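Local coordinates for protein ureidoglycolate hydrolase (Arabidopsis thaliana, PDB 4PXE) that hydrolyses (S)-ureidoglycolate to glyoxylate, ammonium and carbon dioxide, a manganese-dependent step of purine breakdown carried out by a homodimer of the peptidase M20 family, at residues D45-V48 / S49-Y53; R66-A69 / V70-F74; S274-I277 / D278-G281; D308-E311 / A312-N315. All coordinates share one frame; numbering follows the deposited sequence.

Contact 1 of 4, residues D45-V48 / S49-Y53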
loop_
_atom_site.group_PDB
_atom_site.type_symbol
_atom_site.label_atom_id
_atom_site.label_comp_id
_atom_site.label_asym_id
_atom_site.label_seq_id
_atom_site.Cartn_x
_atom_site.Cartn_y
_atom_site.Cartn_z
ATOM N N ASP A 45 -11.996 -14.301 9.858
ATOM C CA ASP A 45 -12.594 -15.625 9.707
ATOM C C ASP A 45 -11.572 -16.763 9.846
ATOM O O ASP A 45 -11.855 -17.780 10.485
ATOM C CB ASP A 45 -13.394 -15.735 8.398
ATOM C CG ASP A 45 -12.527 -15.617 7.158
ATOM O OD1 ASP A 45 -11.461 -14.966 7.215
ATOM O OD2 ASP A 45 -12.924 -16.176 6.111
ATOM N N LYS A 46 -10.385 -16.582 9.270
ATOM C CA LYS A 46 -9.324 -17.585 9.399
ATOM C C LYS A 46 -8.890 -17.762 10.855
ATOM O O LYS A 46 -8.642 -18.885 11.298
ATOM C CB LYS A 46 -8.115 -17.217 8.527
ATOM C CG LYS A 46 -8.435 -17.001 7.046
ATOM C CD LYS A 46 -9.217 -18.174 6.475
ATOM C CE LYS A 46 -9.448 -18.010 4.972
ATOM N NZ LYS A 46 -10.212 -16.777 4.660
ATOM N N ASP A 47 -8.792 -16.659 11.596
ATOM C CA ASP A 47 -8.469 -16.715 13.020
ATOM C C ASP A 47 -9.526 -17.500 13.789
ATOM O O ASP A 47 -9.199 -18.354 14.618
ATOM C CB ASP A 47 -8.344 -15.301 13.601
ATOM C CG ASP A 47 -7.931 -15.289 15.069
ATOM O OD1 ASP A 47 -7.094 -16.119 15.471
ATOM O OD2 ASP A 47 -8.435 -14.437 15.828
ATOM N N VAL A 48 -10.796 -17.215 13.501
ATOM C CA VAL A 48 -11.897 -17.909 14.159
ATOM C C VAL A 48 -11.846 -19.425 13.892
ATOM O O VAL A 48 -12.028 -20.228 14.810
ATOM C CB VAL A 48 -13.271 -17.301 13.759
ATOM C CG1 VAL A 48 -14.422 -18.163 14.302
ATOM C CG2 VAL A 48 -13.389 -15.872 14.268
ATOM N N SER A 49 -11.573 -19.811 12.649
ATOM C CA SER A 49 -11.429 -21.227 12.300
ATOM C C SER A 49 -10.289 -21.899 13.069
ATOM O O SER A 49 -10.427 -23.026 13.557
ATOM C CB SER A 49 -11.207 -21.391 10.797
ATOM O OG SER A 49 -12.358 -20.997 10.076
ATOM N N ALA A 50 -9.169 -21.200 13.190
ATOM C CA ALA A 50 -8.020 -21.726 13.920
ATOM C C ALA A 50 -8.293 -21.833 15.424
ATOM O O ALA A 50 -7.892 -22.816 16.056
ATOM C CB ALA A 50 -6.792 -20.872 13.658
ATOM N N ARG A 51 -8.975 -20.836 15.999
ATOM C CA ARG A 51 -9.384 -20.911 17.411
ATOM C C ARG A 51 -10.237 -22.149 17.667
ATOM O O ARG A 51 -10.052 -22.845 18.663
ATOM C CB ARG A 51 -10.199 -19.673 17.813
ATOM C CG ARG A 51 -9.437 -18.354 17.819
ATOM C CD ARG A 51 -10.396 -17.173 18.042
ATOM N NE ARG A 51 -9.643 -15.929 17.943
ATOM C CZ ARG A 51 -9.109 -15.286 18.971
ATOM N NH1 ARG A 51 -9.291 -15.722 20.207
ATOM N NH2 ARG A 51 -8.391 -14.196 18.756
ATOM N N ARG A 52 -11.179 -22.402 16.764
ATOM C CA ARG A 52 -12.081 -23.537 16.911
ATOM C C ARG A 52 -11.316 -24.857 16.838
ATOM O O ARG A 52 -11.590 -25.779 17.605
ATOM C CB ARG A 52 -13.193 -23.473 15.863
ATOM C CG ARG A 52 -14.118 -22.268 16.046
ATOM C CD ARG A 52 -15.073 -22.095 14.878
ATOM N NE ARG A 52 -15.876 -23.286 14.625
ATOM C CZ ARG A 52 -17.056 -23.528 15.189
ATOM N NH1 ARG A 52 -17.572 -22.659 16.047
ATOM N NH2 ARG A 52 -17.718 -24.640 14.898
ATOM N N TYR A 53 -10.345 -24.928 15.930
ATOM C CA TYR A 53 -9.522 -26.120 15.771
ATOM C C TYR A 53 -8.765 -26.404 17.066
ATOM O O TYR A 53 -8.755 -27.533 17.553
ATOM C CB TYR A 53 -8.552 -25.918 14.599
ATOM C CG TYR A 53 -7.677 -27.108 14.273
ATOM C CD1 TYR A 53 -6.478 -27.310 14.943
ATOM C CD2 TYR A 53 -8.033 -28.010 13.281
ATOM C CE1 TYR A 53 -5.660 -28.393 14.640
ATOM C CE2 TYR A 53 -7.222 -29.096 12.971
ATOM C CZ TYR A 53 -6.037 -29.275 13.659
ATOM O OH TYR A 53 -5.225 -30.346 13.359
#
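The first torsions of D47 and R51 turn their ends to each other: CG of D47 stands anti to the backbone N (chi1 -177°), beside its own carbonyl carbon, whereas CG of R51 is anti to the carbonyl carbon (chi1 -67°) and its chain then runs extended as far as NE. One turn apart on the opening of helix 45-60, they form an i to i+4 salt bridge of the kind that α-helical spacing allows. A single carboxylate oxygen takes both bonds. NE of R51 lies 2.9 Å from OD2 of D47, and NH2 of R51 is equally close to that OD2 at 2.9 Å, so the guanidinium grips it side-on. Both bonds lie close to the guanidinium plane, but the carboxylate is turned steeply, its plane 74° from that of the guanidinium. NH2 uses the syn lone pair of OD2, while NE meets the same oxygen from above the carboxylate plane. OD2 also accepts from the backbone N of Y43, just before the helix, and NH2 of R51 has a further partner in the hydroxyl of T135; the pair is thereby held from outside as well as along the helix. L42 and Y183 pack on the arginine, and the D47 side chain lies about 9 Å from that of the manganese ligand H92. Beneath the salt bridge the helical backbone bonds are regular, with N of R51 2.8 Å from O of D47 and N of R52 3.0 Å from O of V48.

Contact 2 of 4, residues R66-A69 / V70-F74; sequences REDA and VGNIF
The backbone of R66 to F74 doubles back as an antiparallel β-hairpin: R66 and F74 form a hydrogen-bonded pair, E67 and I73 a non-hydrogen-bonded one, and a type I turn from D68 to G71 closes the end. R66 lays its guanidinium flat over one face of the F74 ring, a cation-pi stack with the planes 12° apart and CZ 4.0 Å from the ring centroid. A bend at chi3 (-101°) folds the arginine back over its partner, bringing NH1 to 3.5 Å from CG of F74. D68 braces the turn from within. Its OD1 accepts from N of V70 and, at 3.0 Å, from N of N72, the two donors arriving from opposite faces of the carboxylate. OD2 offers its syn lone pair to ND2 of N72, 2.9 Å away, and also lies at the edge of the F74 ring. Replacing D68 with an alanine would probably leave the backbone amides of V70 and N72 without this acceptor and ND2 of N72 without its mate, though T135 would still hold OD1 of N72 through its backbone N. On the face of E67 and I73, OE1 of E67 passes 3.4 Å from CG1 of I73, while the carboxylate is held by Y183 and K55. I73 pairs with L133 of strand 129-133 and packs under helix 45-60, whereas L152 of helix 147-152 touches D68, N72 and F74.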
loop_
_atom_site.group_PDB
_atom_site.type_symbol
_atom_site.label_atom_id
_atom_site.label_comp_id
_atom_site.label_asym_id
_atom_site.label_seq_id
_atom_site.Cartn_x
_atom_site.Cartn_y
_atom_site.Cartn_z
ATOM N N ARG A 66 -11.923 -22.383 28.767
ATOM C CA ARG A 66 -12.612 -21.117 28.987
ATOM C C ARG A 66 -11.953 -20.010 28.188
ATOM O O ARG A 66 -10.813 -20.153 27.747
ATOM C CB ARG A 66 -12.611 -20.748 30.465
ATOM C CG ARG A 66 -11.240 -20.704 31.089
ATOM C CD ARG A 66 -11.298 -20.227 32.531
ATOM N NE ARG A 66 -10.916 -18.823 32.609
ATOM C CZ ARG A 66 -9.698 -18.402 32.929
ATOM N NH1 ARG A 66 -8.745 -19.279 33.236
ATOM N NH2 ARG A 66 -9.443 -17.105 32.958
ATOM N N GLU A 67 -12.690 -18.925 27.984
ATOM C CA GLU A 67 -12.189 -17.761 27.263
ATOM C C GLU A 67 -12.481 -16.498 28.039
ATOM O O GLU A 67 -13.504 -16.402 28.723
ATOM C CB GLU A 67 -12.845 -17.646 25.892
ATOM C CG GLU A 67 -12.551 -18.789 24.962
ATOM C CD GLU A 67 -13.096 -18.548 23.579
ATOM O OE1 GLU A 67 -12.486 -17.770 22.813
ATOM O OE2 GLU A 67 -14.144 -19.129 23.249
ATOM N N ASP A 68 -11.589 -15.521 27.938
ATOM C CA ASP A 68 -11.832 -14.241 28.591
ATOM C C ASP A 68 -12.430 -13.225 27.614
ATOM O O ASP A 68 -12.761 -13.565 26.476
ATOM C CB ASP A 68 -10.588 -13.709 29.331
ATOM C CG ASP A 68 -9.437 -13.323 28.395
ATOM O OD1 ASP A 68 -9.674 -13.125 27.189
ATOM O OD2 ASP A 68 -8.298 -13.211 28.908
ATOM N N ALA A 69 -12.573 -11.985 28.072
ATOM C CA ALA A 69 -13.313 -10.971 27.323
ATOM C C ALA A 69 -12.735 -10.644 25.941
ATOM O O ALA A 69 -13.460 -10.200 25.052
ATOM C CB ALA A 69 -13.456 -9.706 28.160
ATOM N N VAL A 70 -11.437 -10.872 25.760
ATOM C CA VAL A 70 -10.794 -10.548 24.484
ATOM C C VAL A 70 -10.401 -11.784 23.686
ATOM O O VAL A 70 -9.824 -11.676 22.603
ATOM C CB VAL A 70 -9.547 -9.645 24.661
ATOM C CG1 VAL A 70 -9.930 -8.312 25.305
ATOM C CG2 VAL A 70 -8.465 -10.345 25.462
ATOM N N GLY A 71 -10.695 -12.959 24.226
ATOM C CA GLY A 71 -10.473 -14.175 23.468
ATOM C C GLY A 71 -9.181 -14.908 23.765
ATOM O O GLY A 71 -8.787 -15.776 22.984
ATOM N N ASN A 72 -8.515 -14.577 24.867
ATOM C CA ASN A 72 -7.496 -15.493 25.375
ATOM C C ASN A 72 -8.211 -16.776 25.756
ATOM O O ASN A 72 -9.283 -16.743 26.375
ATOM C CB ASN A 72 -6.749 -14.930 26.589
ATOM C CG ASN A 72 -5.959 -13.670 26.280
ATOM O OD1 ASN A 72 -5.177 -13.606 25.325
ATOM N ND2 ASN A 72 -6.137 -12.660 27.115
ATOM N N ILE A 73 -7.629 -17.908 25.379
ATOM C CA ILE A 73 -8.256 -19.210 25.576
ATOM C C ILE A 73 -7.426 -20.029 26.554
ATOM O O ILE A 73 -6.203 -20.067 26.447
ATOM C CB ILE A 73 -8.415 -19.935 24.224
ATOM C CG1 ILE A 73 -9.395 -19.150 23.340
ATOM C CG2 ILE A 73 -8.912 -21.354 24.412
ATOM C CD1 ILE A 73 -9.420 -19.555 21.879
ATOM N N PHE A 74 -8.089 -20.668 27.519
ATOM C CA PHE A 74 -7.411 -21.370 28.593
ATOM C C PHE A 74 -7.900 -22.811 28.631
ATOM O O PHE A 74 -9.098 -23.056 28.514
ATOM C CB PHE A 74 -7.712 -20.698 29.942
ATOM C CG PHE A 74 -7.284 -19.253 30.020
ATOM C CD1 PHE A 74 -8.094 -18.247 29.513
ATOM C CD2 PHE A 74 -6.078 -18.902 30.609
ATOM C CE1 PHE A 74 -7.707 -16.914 29.583
ATOM C CE2 PHE A 74 -5.681 -17.567 30.686
ATOM C CZ PHE A 74 -6.499 -16.575 30.170
#

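Contact 3 of 4, residues S274-I277 / D278-G281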
loop_
_atom_site.group_PDB
_atom_site.type_symbol
_atom_site.label_atom_id
_atom_site.label_comp_id
_atom_site.label_asym_id
_atom_site.label_seq_id
_atom_site.Cartn_x
_atom_site.Cartn_y
_atom_site.Cartn_z
ATOM N N SER A 274 25.271 2.167 16.798
ATOM C CA SER A 274 25.324 1.636 18.162
ATOM C C SER A 274 26.629 0.877 18.396
ATOM O O SER A 274 27.054 0.703 19.542
ATOM C CB SER A 274 24.157 0.688 18.433
ATOM O OG SER A 274 24.493 -0.618 17.986
ATOM N N GLU A 275 27.231 0.416 17.303
ATOM C CA GLU A 275 28.455 -0.389 17.328
ATOM C C GLU A 275 28.274 -1.754 17.997
ATOM O O GLU A 275 29.255 -2.427 18.315
ATOM C CB GLU A 275 29.621 0.381 17.961
ATOM C CG GLU A 275 30.034 1.621 17.175
ATOM C CD GLU A 275 31.012 2.494 17.938
ATOM O OE1 GLU A 275 31.374 2.132 19.078
ATOM O OE2 GLU A 275 31.413 3.546 17.396
ATOM N N SER A 276 27.023 -2.157 18.206
ATOM C CA SER A 276 26.720 -3.493 18.709
ATOM C C SER A 276 25.934 -4.294 17.684
ATOM O O SER A 276 24.944 -3.811 17.138
ATOM C CB SER A 276 25.905 -3.427 19.993
ATOM O OG SER A 276 25.513 -4.734 20.391
ATOM N N ILE A 277 26.359 -5.529 17.453
ATOM C CA ILE A 277 25.659 -6.423 16.540
ATOM C C ILE A 277 24.275 -6.819 17.076
ATOM O O ILE A 277 23.451 -7.358 16.337
ATOM C CB ILE A 277 26.491 -7.700 16.271
ATOM C CG1 ILE A 277 26.161 -8.282 14.894
ATOM C CG2 ILE A 277 26.328 -8.717 17.410
ATOM C CD1 ILE A 277 27.167 -7.896 13.858
ATOM N N ASP A 278 24.014 -6.571 18.356
ATOM C CA ASP A 278 22.730 -6.935 18.944
ATOM C C ASP A 278 21.617 -5.925 18.665
ATOM O O ASP A 278 20.457 -6.167 18.996
ATOM C CB ASP A 278 22.870 -7.159 20.450
ATOM C CG ASP A 278 23.721 -8.361 20.771
ATOM O OD1 ASP A 278 23.514 -9.416 20.132
ATOM O OD2 ASP A 278 24.610 -8.243 21.637
ATOM N N THR A 279 21.968 -4.792 18.073
ATOM C CA THR A 279 20.973 -3.760 17.783
ATOM C C THR A 279 20.350 -3.999 16.413
ATOM O O THR A 279 21.062 -4.265 15.449
ATOM C CB THR A 279 21.615 -2.359 17.788
ATOM O OG1 THR A 279 22.567 -2.268 18.860
ATOM C CG2 THR A 279 20.551 -1.263 17.961
ATOM N N VAL A 280 19.025 -3.940 16.343
ATOM C CA VAL A 280 18.344 -4.046 15.053
ATOM C C VAL A 280 17.312 -2.936 14.869
ATOM O O VAL A 280 16.767 -2.406 15.841
ATOM C CB VAL A 280 17.648 -5.428 14.864
ATOM C CG1 VAL A 280 18.681 -6.554 14.800
ATOM C CG2 VAL A 280 16.649 -5.685 15.965
ATOM N N GLY A 281 17.042 -2.591 13.614
ATOM C CA GLY A 281 15.973 -1.658 13.310
ATOM C C GLY A 281 15.521 -1.874 11.883
ATOM O O GLY A 281 16.323 -2.217 11.024
HETATM O O HOH W 1 22.606 -6.089 14.125
#
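S276 and D278 meet in a type I β-turn running from S276 to T279, entered through an ST turn at S274 and leading into strand 280-289. Hydrogen bonds mark both turns. N of T279 reaches O of S276 at 3.3 Å, coming from above the carbonyl plane, a long closing bond. Inside it, OG of S276 stands anti to its backbone N (chi1 174°), which places it 3.1 Å from N of D278 in a fairly straight bond of 157°. One residue of the turn thus accepts through both its carbonyl and its hydroxyl oxygen. The ST turn comes from OG of S274, which accepts from N of S276 at 3.0 Å. That hydroxyl also lies 2.7 Å from OG1 of T279, and OG1 bonds in turn to the carboxylate of D308.

Charge enters through D278, whose OD1 forms a salt bridge with R375.

In packing, CB of D278 lies beside OG of S276, and the side chain of I277 meets P251 of the second subunit; V280 likewise packs on A245 of that subunit. The segment belongs to the region involved in dimerization, and these neighbours place the turn beside the subunit interface.

A water adds a bridge: it donates to O of I277 and to O of T279, 2.7 Å from each, and so links two carbonyls across the turn.

Contact 4 of 4, residues D308-E311 / A312-N315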
loop_
_atom_site.group_PDB
_atom_site.type_symbol
_atom_site.label_atom_id
_atom_site.label_comp_id
_atom_site.label_asym_id
_atom_site.label_seq_id
_atom_site.Cartn_x
_atom_site.Cartn_y
_atom_site.Cartn_z
ATOM N N ASP A 308 16.975 -4.013 21.079
ATOM C CA ASP A 308 18.325 -4.355 21.528
ATOM C C ASP A 308 18.164 -5.132 22.831
ATOM O O ASP A 308 17.189 -4.942 23.549
ATOM C CB ASP A 308 19.155 -3.081 21.764
ATOM C CG ASP A 308 20.669 -3.331 21.767
ATOM O OD1 ASP A 308 21.134 -4.379 22.290
ATOM O OD2 ASP A 308 21.409 -2.459 21.254
ATOM N N ILE A 309 19.125 -5.991 23.143
ATOM C CA ILE A 309 19.133 -6.644 24.447
ATOM C C ILE A 309 19.428 -5.593 25.521
ATOM O O ILE A 309 18.942 -5.696 26.648
ATOM C CB ILE A 309 20.131 -7.829 24.498
ATOM C CG1 ILE A 309 20.016 -8.579 25.836
ATOM C CG2 ILE A 309 21.557 -7.354 24.262
ATOM C CD1 ILE A 309 18.614 -9.083 26.165
ATOM N N ASP A 310 20.185 -4.563 25.138
ATOM C CA ASP A 310 20.492 -3.439 26.021
ATOM C C ASP A 310 19.477 -2.305 25.844
ATOM O O ASP A 310 19.409 -1.676 24.777
ATOM C CB ASP A 310 21.902 -2.923 25.750
ATOM C CG ASP A 310 22.367 -1.940 26.800
ATOM O OD1 ASP A 310 22.052 -0.745 26.674
ATOM O OD2 ASP A 310 23.030 -2.372 27.768
ATOM N N GLU A 311 18.696 -2.052 26.885
ATOM C CA GLU A 311 17.605 -1.077 26.835
ATOM C C GLU A 311 18.093 0.343 26.537
ATOM O O GLU A 311 17.529 1.045 25.690
ATOM C CB GLU A 311 16.815 -1.111 28.147
ATOM C CG GLU A 311 15.506 -0.330 28.135
ATOM C CD GLU A 311 14.711 -0.509 29.426
ATOM O OE1 GLU A 311 15.220 -1.176 30.353
ATOM O OE2 GLU A 311 13.579 0.010 29.513
ATOM N N ALA A 312 19.158 0.762 27.209
ATOM C CA ALA A 312 19.705 2.099 26.990
ATOM C C ALA A 312 20.177 2.324 25.547
ATOM O O ALA A 312 19.946 3.393 24.965
ATOM C CB ALA A 312 20.847 2.374 27.984
ATOM N N ARG A 313 20.839 1.327 24.972
ATOM C CA ARG A 313 21.311 1.407 23.595
ATOM C C ARG A 313 20.120 1.526 22.635
ATOM O O ARG A 313 20.140 2.327 21.688
ATOM C CB ARG A 313 22.133 0.166 23.264
ATOM C CG ARG A 313 23.214 0.362 22.226
ATOM C CD ARG A 313 24.330 -0.650 22.424
ATOM N NE ARG A 313 23.817 -2.014 22.527
ATOM C CZ ARG A 313 24.476 -3.029 23.082
ATOM N NH1 ARG A 313 25.690 -2.843 23.588
ATOM N NH2 ARG A 313 23.922 -4.234 23.131
ATOM N N ARG A 314 19.086 0.729 22.899
ATOM C CA ARG A 314 17.831 0.769 22.139
ATOM C C ARG A 314 17.222 2.172 22.189
ATOM O O ARG A 314 16.858 2.743 21.157
ATOM C CB ARG A 314 16.852 -0.255 22.723
ATOM C CG ARG A 314 15.675 -0.664 21.833
ATOM C CD ARG A 314 14.427 0.181 22.032
ATOM N NE ARG A 314 14.147 0.551 23.417
ATOM C CZ ARG A 314 13.374 -0.136 24.253
ATOM N NH1 ARG A 314 12.808 -1.281 23.883
ATOM N NH2 ARG A 314 13.173 0.317 25.485
ATOM N N ASN A 315 17.116 2.726 23.391
ATOM C CA ASN A 315 16.535 4.051 23.582
ATOM C C ASN A 315 17.304 5.150 22.863
ATOM O O ASN A 315 16.691 6.083 22.348
ATOM C CB ASN A 315 16.389 4.368 25.078
ATOM C CG ASN A 315 15.346 3.503 25.755
ATOM O OD1 ASN A 315 14.563 2.820 25.087
ATOM N ND2 ASN A 315 15.313 3.533 27.088
HETATM O O HOH W 2 12.669 2.439 28.047
#
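R313 swings back from the first turn of helix 311-332 to grip D308, which precedes the helix. Its CG leaves anti to the backbone N (chi1 -151°), and a bend at chi3 (51°) turns the guanidinium toward the aspartate. The grip is side-on and two-pronged: NE of R313 lies 2.8 Å from OD2 of D308, and NH2 of R313 lies 2.9 Å from OD1 of D308. Both bonds are nearly straight, and each oxygen is met on its syn side although the two planes are inclined by 31°. OD1 of D308 also accepts from N of D310 at 3.0 Å, making an Asx turn; this donor and NH2 approach from the same face of the carboxylate. OD2 has a further bond from the hydroxyl of T279. A leucine at D308 would probably leave the R313 guanidinium without its paired acceptors and the amide of D310 without its Asx-turn bond.

D310 supplies the next carboxylate. Through the anti lone pair of OD1 it accepts from N of R313 at 2.9 Å, while CB of D310 lies over one face of the R313 guanidinium, toward its rim.

R314 turns differently, bent at chi2 and chi3, and donates with both NE and NH2 to OD1 of N315, the closer being NE at 2.8 Å. NH2 then comes 3.6 Å from CG of E311. A water joins OE2 of E311 to ND2 of N315, and Q344 also binds OD1 of N315. With its OD1 on N of R313, D310 is an aspartate N-cap, and the Asx turn from D308 ends on it where strand 295-308 passes into helix 311-332.

In the fold
Contacts 1 and 2 lie on one side of the chain's centre, contacts 3 and 4 on the other; the centres of contacts 1 and 3 are about 38 Å apart. The first two set helix 45-60 against the hairpin of strands 64-67 and 73-77; the other two lie at neighbouring ends of strands 280-289 and 295-308, the latter leading into helix 311-332. Contacts 1, 2 and 4 are partly buried, while contact 3 is at the surface and alone meets the second subunit. Contacts 1 and 4 both rest on aspartate-arginine salt bridges, one within a helix and the other across a helix start. Contact 2 adds a cation-pi stack between hairpin strands, whereas contact 3 relies on hydroxyls, carbonyls and a water.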